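PDB 5UG1: acyltransferase from Streptococcus pneumoniae, which transfers acetyl groups onto peptidoglycan as the C-terminal catalytic domain of O-acetyltransferase A, using a catalytic triad. Local coordinates for residues I44-N47 with N48-K52; D72-D75 with S76-K79; K99-Y102 with A103-E106; K107-A110 with Y111-L115; K158-A161 with D162-T166. All coordinates share one frame; numbering follows the deposited sequence.

Contact 1 (I44-N47 with N48-K52); sequences IMLN and NSQNK
The backbone oxygen of I44 is gripped twice by N48. The backbone N of N48 reaches I44 O at 2.9 Å as the ordinary i to i+4 helix bond, and the side-chain ND2 of N48 reaches the same I44 O, also at 2.9 Å. The two donors come from opposite faces of the carbonyl plane, and ND2 stands well above it, 45° out. The side-chain bond is nearly straight, 167° at the hydrogen, and I44 O lies close to the plane of the N48 amide. With CG beside its own backbone N (chi1 -85°), the asparagine folds back along the helix to make this possible. There it runs alongside I44, whose CG2 branch lies 3.4 Å from N48 ND2. Farther round, Q50 lays its amide along L46, NE2 coming within 3.6 Å of L46 CB. M45 faces inward, toward I9 of strand 6-10 and I77 of helix 70-80, a place suited to a long, flexible apolar chain. The helix then ends in a Schellman motif, with K52 at positive phi as its C-prime residue and K52 N bonded to S49 O at 2.9 Å. Asparagine thus suits the last turn of helix 38-50: its short amide adds a second donor to a carbonyl already used by the helix, which ties that side chain to the backbone.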
loop_
_atom_site.group_PDB
_atom_site.type_symbol
_atom_site.label_atom_id
_atom_site.label_comp_id
_atom_site.label_asym_id
_atom_site.label_seq_id
_atom_site.Cartn_x
_atom_site.Cartn_y
_atom_site.Cartn_z
ATOM N N ILE A 44 8.717 -2.608 10.670
ATOM C CA ILE A 44 7.611 -2.001 11.423
ATOM C C ILE A 44 6.503 -3.016 11.668
ATOM O O ILE A 44 5.949 -3.097 12.778
ATOM C CB ILE A 44 7.068 -0.760 10.683
ATOM C CG1 ILE A 44 8.124 0.351 10.645
ATOM C CG2 ILE A 44 5.776 -0.241 11.336
ATOM C CD1 ILE A 44 7.705 1.560 9.821
ATOM N N MET A 45 6.168 -3.812 10.638
ATOM C CA MET A 45 5.121 -4.825 10.761
ATOM C C MET A 45 5.408 -5.802 11.900
ATOM O O MET A 45 4.558 -6.029 12.770
ATOM C CB MET A 45 4.970 -5.591 9.449
ATOM C CG MET A 45 3.848 -6.637 9.501
ATOM S SD MET A 45 3.724 -7.615 8.001
ATOM C CE MET A 45 5.293 -8.502 8.059
ATOM N N LEU A 46 6.608 -6.396 11.903
ATOM C CA LEU A 46 6.971 -7.360 12.941
ATOM C C LEU A 46 7.149 -6.700 14.305
ATOM O O LEU A 46 6.806 -7.294 15.334
ATOM C CB LEU A 46 8.244 -8.089 12.550
ATOM C CG LEU A 46 8.090 -8.996 11.335
ATOM C CD1 LEU A 46 9.445 -9.597 11.005
ATOM C CD2 LEU A 46 7.029 -10.073 11.601
ATOM N N ASN A 47 7.726 -5.496 14.350
ATOM C CA ASN A 47 7.804 -4.789 15.625
ATOM C C ASN A 47 6.413 -4.623 16.228
ATOM O O ASN A 47 6.202 -4.891 17.417
ATOM C CB ASN A 47 8.492 -3.431 15.450
ATOM C CG ASN A 47 10.030 -3.530 15.472
ATOM O OD1 ASN A 47 10.601 -4.468 16.012
ATOM N ND2 ASN A 47 10.693 -2.540 14.895
ATOM N N ASN A 48 5.437 -4.224 15.406
ATOM C CA ASN A 48 4.073 -4.059 15.906
ATOM C C ASN A 48 3.449 -5.397 16.295
ATOM O O ASN A 48 2.742 -5.484 17.305
ATOM C CB ASN A 48 3.203 -3.344 14.868
ATOM C CG ASN A 48 3.314 -1.817 14.950
ATOM O OD1 ASN A 48 2.592 -1.164 15.714
ATOM N ND2 ASN A 48 4.200 -1.249 14.150
ATOM N N SER A 49 3.699 -6.451 15.516
ATOM C CA SER A 49 3.208 -7.775 15.889
ATOM C C SER A 49 3.773 -8.224 17.236
ATOM O O SER A 49 3.038 -8.711 18.106
ATOM C CB SER A 49 3.561 -8.788 14.798
ATOM O OG SER A 49 3.199 -10.107 15.177
ATOM N N GLN A 50 5.084 -8.063 17.428
ATOM C CA GLN A 50 5.726 -8.547 18.641
ATOM C C GLN A 50 5.322 -7.749 19.881
ATOM O O GLN A 50 5.487 -8.241 21.002
ATOM C CB GLN A 50 7.248 -8.547 18.435
ATOM C CG GLN A 50 7.687 -9.703 17.506
ATOM C CD GLN A 50 8.917 -9.419 16.640
ATOM O OE1 GLN A 50 9.823 -8.666 17.016
ATOM N NE2 GLN A 50 8.952 -10.049 15.471
ATOM N N ASN A 51 4.780 -6.545 19.714
ATOM C CA ASN A 51 4.211 -5.804 20.831
ATOM C C ASN A 51 2.691 -5.911 20.887
ATOM O O ASN A 51 2.062 -5.213 21.687
ATOM C CB ASN A 51 4.634 -4.335 20.765
ATOM C CG ASN A 51 6.144 -4.149 20.868
ATOM O OD1 ASN A 51 6.755 -3.502 20.019
ATOM N ND2 ASN A 51 6.749 -4.714 21.906
ATOM N N LYS A 52 2.091 -6.760 20.048
ATOM C CA LYS A 52 0.651 -7.026 20.000
ATOM C C LYS A 52 -0.178 -5.795 19.630
ATOM O O LYS A 52 -1.363 -5.704 19.973
ATOM C CB LYS A 52 0.162 -7.638 21.322
ATOM C CG LYS A 52 0.715 -9.048 21.543
ATOM C CD LYS A 52 1.023 -9.277 22.999
ATOM C CE LYS A 52 1.986 -10.432 23.206
ATOM N NZ LYS A 52 2.313 -10.606 24.661
#

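Contact 2 (D72-D75 with S76-K79); sequences DDWD and SIVK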
loop_
_atom_site.group_PDB
_atom_site.type_symbol
_atom_site.label_atom_id
_atom_site.label_comp_id
_atom_site.label_asym_id
_atom_site.label_seq_id
_atom_site.Cartn_x
_atom_site.Cartn_y
_atom_site.Cartn_z
ATOM N N ASP A 72 13.029 -9.487 -3.502
ATOM C CA ASP A 72 13.297 -9.958 -2.146
ATOM C C ASP A 72 12.402 -9.260 -1.127
ATOM O O ASP A 72 11.904 -9.898 -0.197
ATOM C CB ASP A 72 14.767 -9.761 -1.786
ATOM C CG ASP A 72 15.683 -10.739 -2.510
ATOM O OD1 ASP A 72 15.172 -11.673 -3.162
ATOM O OD2 ASP A 72 16.917 -10.581 -2.424
ATOM N N ASP A 73 12.175 -7.956 -1.292
ATOM C CA ASP A 73 11.395 -7.220 -0.296
ATOM C C ASP A 73 9.956 -7.724 -0.224
ATOM O O ASP A 73 9.416 -7.921 0.871
ATOM C CB ASP A 73 11.429 -5.713 -0.586
ATOM C CG ASP A 73 12.629 -5.010 0.075
ATOM O OD1 ASP A 73 13.051 -5.439 1.172
ATOM O OD2 ASP A 73 13.161 -4.034 -0.496
ATOM N N TRP A 74 9.313 -7.943 -1.372
ATOM C CA TRP A 74 7.917 -8.352 -1.314
ATOM C C TRP A 74 7.788 -9.822 -0.978
ATOM O O TRP A 74 6.841 -10.208 -0.284
ATOM C CB TRP A 74 7.204 -8.019 -2.627
ATOM C CG TRP A 74 6.981 -6.561 -2.763
ATOM C CD1 TRP A 74 7.562 -5.719 -3.666
ATOM C CD2 TRP A 74 6.143 -5.747 -1.926
ATOM N NE1 TRP A 74 7.116 -4.429 -3.454
ATOM C CE2 TRP A 74 6.249 -4.426 -2.390
ATOM C CE3 TRP A 74 5.311 -6.017 -0.835
ATOM C CZ2 TRP A 74 5.555 -3.375 -1.801
ATOM C CZ3 TRP A 74 4.614 -4.983 -0.265
ATOM C CH2 TRP A 74 4.741 -3.674 -0.739
ATOM N N ASP A 75 8.721 -10.651 -1.456
ATOM C CA ASP A 75 8.810 -12.022 -0.963
ATOM C C ASP A 75 8.927 -12.039 0.555
ATOM O O ASP A 75 8.230 -12.794 1.238
ATOM C CB ASP A 75 10.014 -12.732 -1.572
ATOM C CG ASP A 75 9.770 -13.203 -2.977
ATOM O OD1 ASP A 75 8.613 -13.120 -3.456
ATOM O OD2 ASP A 75 10.751 -13.668 -3.593
ATOM N N SER A 76 9.803 -11.193 1.098
ATOM C CA SER A 76 10.092 -11.238 2.525
ATOM C C SER A 76 8.906 -10.765 3.358
ATOM O O SER A 76 8.554 -11.396 4.361
ATOM C CB SER A 76 11.320 -10.394 2.842
ATOM O OG SER A 76 11.591 -10.464 4.226
ATOM N N ILE A 77 8.301 -9.633 2.992
ATOM C CA ILE A 77 7.234 -9.115 3.837
ATOM C C ILE A 77 6.045 -10.066 3.807
ATOM O O ILE A 77 5.404 -10.315 4.832
ATOM C CB ILE A 77 6.863 -7.674 3.431
ATOM C CG1 ILE A 77 6.178 -6.955 4.595
ATOM C CG2 ILE A 77 6.003 -7.645 2.179
ATOM C CD1 ILE A 77 6.080 -5.473 4.400
ATOM N N VAL A 78 5.788 -10.676 2.653
ATOM C CA VAL A 78 4.727 -11.669 2.569
ATOM C C VAL A 78 5.066 -12.871 3.428
ATOM O O VAL A 78 4.215 -13.386 4.159
ATOM C CB VAL A 78 4.487 -12.064 1.104
ATOM C CG1 VAL A 78 3.655 -13.352 1.034
ATOM C CG2 VAL A 78 3.822 -10.898 0.361
ATOM N N LYS A 79 6.321 -13.324 3.377
ATOM C CA LYS A 79 6.731 -14.456 4.209
ATOM C C LYS A 79 6.572 -14.142 5.694
ATOM O O LYS A 79 6.195 -15.008 6.492
ATOM C CB LYS A 79 8.185 -14.825 3.895
ATOM C CG LYS A 79 8.829 -15.817 4.866
ATOM C CD LYS A 79 8.357 -17.241 4.632
ATOM C CE LYS A 79 8.903 -18.197 5.685
ATOM N NZ LYS A 79 10.392 -18.136 5.792
#
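W74 and I77 form the close-packed side of this helical turn, lying next to each other and pointing the same way. The methyl I77 CG2 touches the six-membered part of the indole, 3.5 Å from W74 CE3 and 3.9 Å from W74 CZ3, in an oblique approach. I77 carries CG1 anti to its backbone N (chi1 -158°), and this leaves CG2 in the crowded position between N and the carbonyl carbon, turned to the tryptophan. A branched aliphatic chain suits the place because it offers a methyl to the ring and needs no polar partner. V78 CG2 lies 3.2 Å from W74 O, the same oxygen that V78 N bonds at 3.2 Å. Acidic and polar residues make up the looser side. D72 and K79 are exposed, and their charged ends do not meet one another; here the backbone carries the contact, with S76 N on D72 O at 2.8 Å and K79 N on D75 O at 2.9 Å. D75 lies between the two regimes, its OD1 being probably hydrogen-bonded to Y111 OH of helix 102-118. Helix 70-80 is the crossover of the beta-alpha-beta unit joining strands 57-61 and 86-90: W74 and I77 rest on I60, W74 also on L89 and I77 on M87, while helices 38-50 and 102-118 pack along its flanks.

Contact 3 (K99-Y102 with A103-E106); sequences KETY and AIVE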
loop_
_atom_site.group_PDB
_atom_site.type_symbol
_atom_site.label_atom_id
_atom_site.label_comp_id
_atom_site.label_asym_id
_atom_site.label_seq_id
_atom_site.Cartn_x
_atom_site.Cartn_y
_atom_site.Cartn_z
ATOM N N LYS A 99 11.911 7.806 -16.275
ATOM C CA LYS A 99 12.774 7.622 -15.120
ATOM C C LYS A 99 13.538 6.316 -15.250
ATOM O O LYS A 99 12.980 5.296 -15.663
ATOM C CB LYS A 99 11.955 7.633 -13.828
ATOM C CG LYS A 99 11.899 8.985 -13.153
ATOM C CD LYS A 99 13.094 9.195 -12.261
ATOM C CE LYS A 99 12.699 9.891 -10.968
ATOM N NZ LYS A 99 12.234 11.279 -11.217
ATOM N N GLU A 100 14.829 6.347 -14.901
ATOM C CA GLU A 100 15.623 5.131 -15.021
ATOM C C GLU A 100 15.071 3.998 -14.157
ATOM O O GLU A 100 15.398 2.836 -14.411
ATOM C CB GLU A 100 17.091 5.424 -14.686
ATOM C CG GLU A 100 17.723 6.468 -15.637
ATOM C CD GLU A 100 19.255 6.507 -15.586
ATOM O OE1 GLU A 100 19.827 6.384 -14.482
ATOM O OE2 GLU A 100 19.887 6.675 -16.657
ATOM N N THR A 101 14.220 4.301 -13.170
ATOM C CA THR A 101 13.597 3.299 -12.300
ATOM C C THR A 101 12.165 2.966 -12.688
ATOM O O THR A 101 11.525 2.161 -11.996
ATOM C CB THR A 101 13.589 3.769 -10.839
ATOM O OG1 THR A 101 12.952 5.052 -10.756
ATOM C CG2 THR A 101 15.007 3.838 -10.260
ATOM N N TYR A 102 11.634 3.583 -13.748
ATOM C CA TYR A 102 10.239 3.357 -14.123
ATOM C C TYR A 102 9.967 1.874 -14.356
ATOM O O TYR A 102 8.985 1.319 -13.847
ATOM C CB TYR A 102 9.885 4.182 -15.371
ATOM C CG TYR A 102 8.510 3.847 -15.909
ATOM C CD1 TYR A 102 7.355 4.290 -15.263
ATOM C CD2 TYR A 102 8.368 3.056 -17.039
ATOM C CE1 TYR A 102 6.100 3.952 -15.738
ATOM C CE2 TYR A 102 7.124 2.727 -17.530
ATOM C CZ TYR A 102 5.995 3.177 -16.879
ATOM O OH TYR A 102 4.774 2.836 -17.379
ATOM N N ALA A 103 10.853 1.205 -15.097
ATOM C CA ALA A 103 10.627 -0.196 -15.440
ATOM C C ALA A 103 10.683 -1.091 -14.207
ATOM O O ALA A 103 10.006 -2.127 -14.162
ATOM C CB ALA A 103 11.641 -0.640 -16.490
ATOM N N ILE A 104 11.462 -0.694 -13.198
ATOM C CA ILE A 104 11.534 -1.437 -11.942
ATOM C C ILE A 104 10.242 -1.279 -11.150
ATOM O O ILE A 104 9.692 -2.253 -10.620
ATOM C CB ILE A 104 12.747 -0.963 -11.121
ATOM C CG1 ILE A 104 14.017 -1.041 -11.963
ATOM C CG2 ILE A 104 12.894 -1.777 -9.837
ATOM C CD1 ILE A 104 15.161 -0.325 -11.343
ATOM N N VAL A 105 9.760 -0.041 -11.010
ATOM C CA VAL A 105 8.509 0.165 -10.290
ATOM C C VAL A 105 7.398 -0.621 -10.954
ATOM O O VAL A 105 6.555 -1.224 -10.280
ATOM C CB VAL A 105 8.164 1.661 -10.211
ATOM C CG1 VAL A 105 6.831 1.832 -9.532
ATOM C CG2 VAL A 105 9.243 2.415 -9.448
ATOM N N GLU A 106 7.389 -0.636 -12.287
ATOM C CA GLU A 106 6.390 -1.402 -13.012
ATOM C C GLU A 106 6.534 -2.882 -12.702
ATOM O O GLU A 106 5.554 -3.550 -12.367
ATOM C CB GLU A 106 6.509 -1.127 -14.514
ATOM C CG GLU A 106 5.937 0.244 -14.923
ATOM C CD GLU A 106 4.457 0.352 -14.584
ATOM O OE1 GLU A 106 3.659 -0.388 -15.189
ATOM O OE2 GLU A 106 4.085 1.148 -13.698
HETATM O O HOH W 1 12.691 2.747 -16.923
#
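Y102 has its ring overlapped by the side chain of E106, one helical turn further on. The methylene E106 CG sits over one face, 3.8 Å from the centroid of the Y102 ring and 22° off the ring normal, a CH-pi contact. It is offset toward the rim, nearest to the hydroxyl-bearing carbon, with E106 CG 3.5 Å from Y102 CZ. The tyrosine reaches this place because its CG is anti to the backbone N (chi1 172°), which swings the ring forward along the helix. The glutamate chain bends at chi2; its carboxylate plane lies 12° from that of the ring. In the backbone, E106 N bonds Y102 O at 3.0 Å, the regular helix bond. The preceding residues form a type I beta turn from K99 to Y102, closed by Y102 N on K99 O at 2.9 Å. Its T101 O starts the helical pattern by accepting V105 N at 3.0 Å, while I104 N adds a weak bond to T101 O. A water extends the turn into the helix, donating to K99 O and accepting from A103 N, so that one amide of the first turn, which has no carbonyl behind it in the helix, is still met. I104 and V105 touch P67, placing the start of helix 102-118 against a neighbouring loop. E106 OE1 forms a salt bridge with K132 and E106 OE2 a hydrogen bond with N128. Glutamate thus serves twice: its aliphatic part covers the tyrosine face, and its carboxylate, probably kept ionised by K132, is held by K132 and N128, which should limit rotation of the chain over the ring.

Contact 4 (K107-A110 with Y111-L115); sequences KAAA and YMREL
R113 sets CG beside its backbone N (chi1 -67°) and then runs extended as far as NE, which carries the guanidinium back along the helix to A109 and A110. The backbone C of A109 lies over one face of the flat group, and the methyl A109 CB is 3.9 Å from R113 NH2. At the other terminal nitrogen, R113 NH1 stands 3.6 Å from A110 N, a packing contact. Small alanines suit both positions, since their short side chains let the arginine lie close to the backbone. Y111 takes the other course: with CG anti to the backbone N (chi1 -168°), its ring leads away from K107-A110 toward helix 70-80, where D75 is the probable partner of its OH. All of this lies on helix 102-118, the crossover of the beta-alpha-beta unit between strands 86-90 and 122-125 in a parallel sheet, here part of an atypical alpha/beta hydrolase fold. Regular backbone bonds run through the turn, among them M112 N to A108 O at 2.9 Å and R113 N to A109 O at 3.0 Å. M112 folds close over the first of these carbonyls, CG lying 3.2 Å from A108 O, before its chain bends at the sulfur toward W74, T91 and P92. A buried site among such varied neighbours suits the flexible methionine. The guanidinium finds its polar partners beyond the helix, R113 NE in a salt bridge with D126 and R113 NH2 in a hydrogen bond with N128.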
loop_
_atom_site.group_PDB
_atom_site.type_symbol
_atom_site.label_atom_id
_atom_site.label_comp_id
_atom_site.label_asym_id
_atom_site.label_seq_id
_atom_site.Cartn_x
_atom_site.Cartn_y
_atom_site.Cartn_z
ATOM N N LYS A 107 7.765 -3.400 -12.770
ATOM C CA LYS A 107 8.006 -4.790 -12.393
ATOM C C LYS A 107 7.558 -5.061 -10.960
ATOM O O LYS A 107 6.986 -6.117 -10.672
ATOM C CB LYS A 107 9.489 -5.138 -12.574
ATOM C CG LYS A 107 9.919 -5.397 -14.032
ATOM C CD LYS A 107 11.455 -5.482 -14.165
ATOM C CE LYS A 107 11.909 -5.685 -15.601
ATOM N NZ LYS A 107 13.305 -6.215 -15.665
ATOM N N ALA A 108 7.789 -4.116 -10.045
ATOM C CA ALA A 108 7.388 -4.334 -8.654
ATOM C C ALA A 108 5.875 -4.452 -8.540
ATOM O O ALA A 108 5.355 -5.384 -7.915
ATOM C CB ALA A 108 7.912 -3.209 -7.759
ATOM N N ALA A 109 5.152 -3.516 -9.150
ATOM C CA ALA A 109 3.700 -3.602 -9.170
ATOM C C ALA A 109 3.249 -4.945 -9.726
ATOM O O ALA A 109 2.369 -5.591 -9.158
ATOM C CB ALA A 109 3.112 -2.448 -9.990
ATOM N N ALA A 110 3.855 -5.387 -10.832
ATOM C CA ALA A 110 3.448 -6.652 -11.442
ATOM C C ALA A 110 3.686 -7.826 -10.501
ATOM O O ALA A 110 2.841 -8.721 -10.383
ATOM C CB ALA A 110 4.195 -6.869 -12.762
ATOM N N TYR A 111 4.842 -7.842 -9.836
ATOM C CA TYR A 111 5.178 -8.928 -8.922
ATOM C C TYR A 111 4.244 -8.963 -7.715
ATOM O O TYR A 111 3.876 -10.047 -7.246
ATOM C CB TYR A 111 6.630 -8.785 -8.470
ATOM C CG TYR A 111 7.160 -10.001 -7.765
ATOM C CD1 TYR A 111 7.283 -11.211 -8.441
ATOM C CD2 TYR A 111 7.539 -9.950 -6.432
ATOM C CE1 TYR A 111 7.757 -12.331 -7.811
ATOM C CE2 TYR A 111 8.028 -11.077 -5.787
ATOM C CZ TYR A 111 8.134 -12.266 -6.490
ATOM O OH TYR A 111 8.611 -13.406 -5.883
ATOM N N MET A 112 3.878 -7.791 -7.182
ATOM C CA MET A 112 2.899 -7.722 -6.099
ATOM C C MET A 112 1.550 -8.269 -6.540
ATOM O O MET A 112 0.875 -8.960 -5.773
ATOM C CB MET A 112 2.739 -6.280 -5.612
ATOM C CG MET A 112 4.015 -5.643 -5.066
ATOM S SD MET A 112 3.874 -3.855 -4.891
ATOM C CE MET A 112 2.672 -3.793 -3.552
ATOM N N ARG A 113 1.134 -7.964 -7.773
ATOM C CA ARG A 113 -0.075 -8.580 -8.304
ATOM C C ARG A 113 0.038 -10.102 -8.300
ATOM O O ARG A 113 -0.934 -10.798 -7.986
ATOM C CB ARG A 113 -0.360 -8.065 -9.713
ATOM C CG ARG A 113 -0.731 -6.580 -9.759
ATOM C CD ARG A 113 -0.976 -6.084 -11.181
ATOM N NE ARG A 113 -1.052 -4.628 -11.193
ATOM C CZ ARG A 113 -0.188 -3.821 -11.808
ATOM N NH1 ARG A 113 0.817 -4.313 -12.522
ATOM N NH2 ARG A 113 -0.350 -2.507 -11.732
ATOM N N GLU A 114 1.227 -10.641 -8.613
ATOM C CA GLU A 114 1.372 -12.096 -8.668
ATOM C C GLU A 114 1.228 -12.701 -7.287
ATOM O O GLU A 114 0.595 -13.750 -7.123
ATOM C CB GLU A 114 2.720 -12.488 -9.279
ATOM C CG GLU A 114 2.949 -11.875 -10.644
ATOM C CD GLU A 114 4.086 -12.512 -11.428
ATOM O OE1 GLU A 114 5.157 -12.793 -10.848
ATOM O OE2 GLU A 114 3.897 -12.728 -12.638
ATOM N N LEU A 115 1.805 -12.041 -6.286
ATOM C CA LEU A 115 1.720 -12.526 -4.922
ATOM C C LEU A 115 0.284 -12.483 -4.418
ATOM O O LEU A 115 -0.177 -13.427 -3.771
ATOM C CB LEU A 115 2.648 -11.703 -4.019
ATOM C CG LEU A 115 4.150 -11.924 -4.206
ATOM C CD1 LEU A 115 4.983 -10.986 -3.311
ATOM C CD2 LEU A 115 4.490 -13.371 -3.932
#

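Contact 5 (K158-A161 with D162-T166); sequences KLYA and DTIAT
K158 and D162 meet in a salt bridge, K158 NZ lying 2.8 Å from D162 OD2, which accepts it on its syn lone pair. The lysine chain starts with CG anti to its backbone N (chi1 -171°) and extends outward from the helix, and its last torsion turns the ammonium toward the carboxylate. D162 is also held through its backbone, its N bonding K158 O at 2.9 Å. On the next strip of the helix, L159 O takes two donors from T163, OG1 at 2.7 Å and the backbone N at 3.1 Å, which arrive from opposite faces of the carbonyl plane. A threonine suits the site because its hydroxyl can bend back to the preceding turn. T166 repeats the pattern on D162 O, with its OG1 at 3.0 Å. On the buried side the methyl I164 CD1 approaches the Y160 ring obliquely, 3.6 Å from Y160 CE1. Further out, Y160 meets W127 edge to face and touches V13, a residue of the methanesulfonyl pocket, while the small A161 allows A20, L21 and A24 of helix 18-24 to come close. Helix 150-171 is thus amphipathic here: paired charges four residues apart can partly neutralise each other on the outer side, hydroxyls bind back to backbone carbonyls, and the inner side is largely apolar, with Y160 reaching the pocket.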
loop_
_atom_site.group_PDB
_atom_site.type_symbol
_atom_site.label_atom_id
_atom_site.label_comp_id
_atom_site.label_asym_id
_atom_site.label_seq_id
_atom_site.Cartn_x
_atom_site.Cartn_y
_atom_site.Cartn_z
ATOM N N LYS A 158 -8.509 11.153 -2.567
ATOM C CA LYS A 158 -9.733 10.373 -2.469
ATOM C C LYS A 158 -9.664 9.116 -3.330
ATOM O O LYS A 158 -10.157 8.057 -2.922
ATOM C CB LYS A 158 -10.927 11.241 -2.863
ATOM C CG LYS A 158 -12.251 10.591 -2.587
ATOM C CD LYS A 158 -13.403 11.493 -2.931
ATOM C CE LYS A 158 -14.660 10.920 -2.306
ATOM N NZ LYS A 158 -14.521 9.436 -2.127
ATOM N N LEU A 159 -9.064 9.211 -4.525
ATOM C CA LEU A 159 -8.860 8.022 -5.348
ATOM C C LEU A 159 -7.962 7.022 -4.642
ATOM O O LEU A 159 -8.211 5.810 -4.683
ATOM C CB LEU A 159 -8.240 8.398 -6.695
ATOM C CG LEU A 159 -9.158 8.933 -7.790
ATOM C CD1 LEU A 159 -8.327 9.627 -8.856
ATOM C CD2 LEU A 159 -9.953 7.793 -8.388
ATOM N N TYR A 160 -6.902 7.517 -4.005
ATOM C CA TYR A 160 -5.983 6.641 -3.298
ATOM C C TYR A 160 -6.680 5.968 -2.122
ATOM O O TYR A 160 -6.595 4.746 -1.959
ATOM C CB TYR A 160 -4.764 7.443 -2.850
ATOM C CG TYR A 160 -3.647 6.645 -2.211
ATOM C CD1 TYR A 160 -3.671 6.344 -0.856
ATOM C CD2 TYR A 160 -2.554 6.224 -2.956
ATOM C CE1 TYR A 160 -2.651 5.631 -0.254
ATOM C CE2 TYR A 160 -1.515 5.509 -2.360
ATOM C CZ TYR A 160 -1.572 5.218 -1.006
ATOM O OH TYR A 160 -0.556 4.509 -0.398
ATOM N N ALA A 161 -7.412 6.739 -1.317
ATOM C CA ALA A 161 -8.098 6.149 -0.175
ATOM C C ALA A 161 -9.166 5.151 -0.616
ATOM O O ALA A 161 -9.308 4.079 -0.017
ATOM C CB ALA A 161 -8.709 7.247 0.694
ATOM N N ASP A 162 -9.924 5.481 -1.670
ATOM C CA ASP A 162 -11.001 4.591 -2.105
ATOM C C ASP A 162 -10.463 3.282 -2.666
ATOM O O ASP A 162 -11.134 2.248 -2.570
ATOM C CB ASP A 162 -11.880 5.276 -3.142
ATOM C CG ASP A 162 -12.804 6.324 -2.528
ATOM O OD1 ASP A 162 -13.082 6.246 -1.307
ATOM O OD2 ASP A 162 -13.254 7.226 -3.271
ATOM N N THR A 163 -9.272 3.310 -3.267
ATOM C CA THR A 163 -8.664 2.079 -3.755
ATOM C C THR A 163 -8.425 1.106 -2.610
ATOM O O THR A 163 -8.728 -0.087 -2.714
ATOM C CB THR A 163 -7.354 2.399 -4.475
ATOM O OG1 THR A 163 -7.607 3.341 -5.524
ATOM C CG2 THR A 163 -6.757 1.136 -5.080
ATOM N N ILE A 164 -7.893 1.611 -1.495
ATOM C CA ILE A 164 -7.626 0.764 -0.338
ATOM C C ILE A 164 -8.933 0.327 0.325
ATOM O O ILE A 164 -9.086 -0.837 0.716
ATOM C CB ILE A 164 -6.676 1.502 0.628
ATOM C CG1 ILE A 164 -5.272 1.557 0.001
ATOM C CG2 ILE A 164 -6.620 0.839 2.007
ATOM C CD1 ILE A 164 -4.356 2.560 0.649
ATOM N N ALA A 165 -9.905 1.237 0.444
ATOM C CA ALA A 165 -11.204 0.844 0.986
ATOM C C ALA A 165 -11.812 -0.294 0.176
ATOM O O ALA A 165 -12.360 -1.250 0.742
ATOM C CB ALA A 165 -12.159 2.040 1.017
ATOM N N THR A 166 -11.710 -0.223 -1.151
ATOM C CA THR A 166 -12.284 -1.279 -1.978
ATOM C C THR A 166 -11.574 -2.609 -1.756
ATOM O O THR A 166 -12.220 -3.656 -1.716
ATOM C CB THR A 166 -12.239 -0.868 -3.445
ATOM O OG1 THR A 166 -13.111 0.250 -3.631
ATOM C CG2 THR A 166 -12.706 -2.003 -4.339
#

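Overall arrangement
Along the chain the contacts follow in numerical order, each a local contact within or at the end of a helix rather than a link between distant parts. Contacts 1 and 2 lie on helices 38-50 and 70-80, with centres 16 Å apart, and touch where M45 packs on I77. Contacts 3 and 4 share helix 102-118, their centres about 13 Å apart. The centres of contacts 2 and 4 are about 11 Å apart, the two touching across the interface of helices 70-80 and 102-118. Contact 5, on helix 150-171, has its centre about 24 Å from that of contact 2, across the centre of the chain. Together these helices flank the five-stranded parallel sheet of the catalytic domain, whose methanesulfonyl pocket includes S12 and H145.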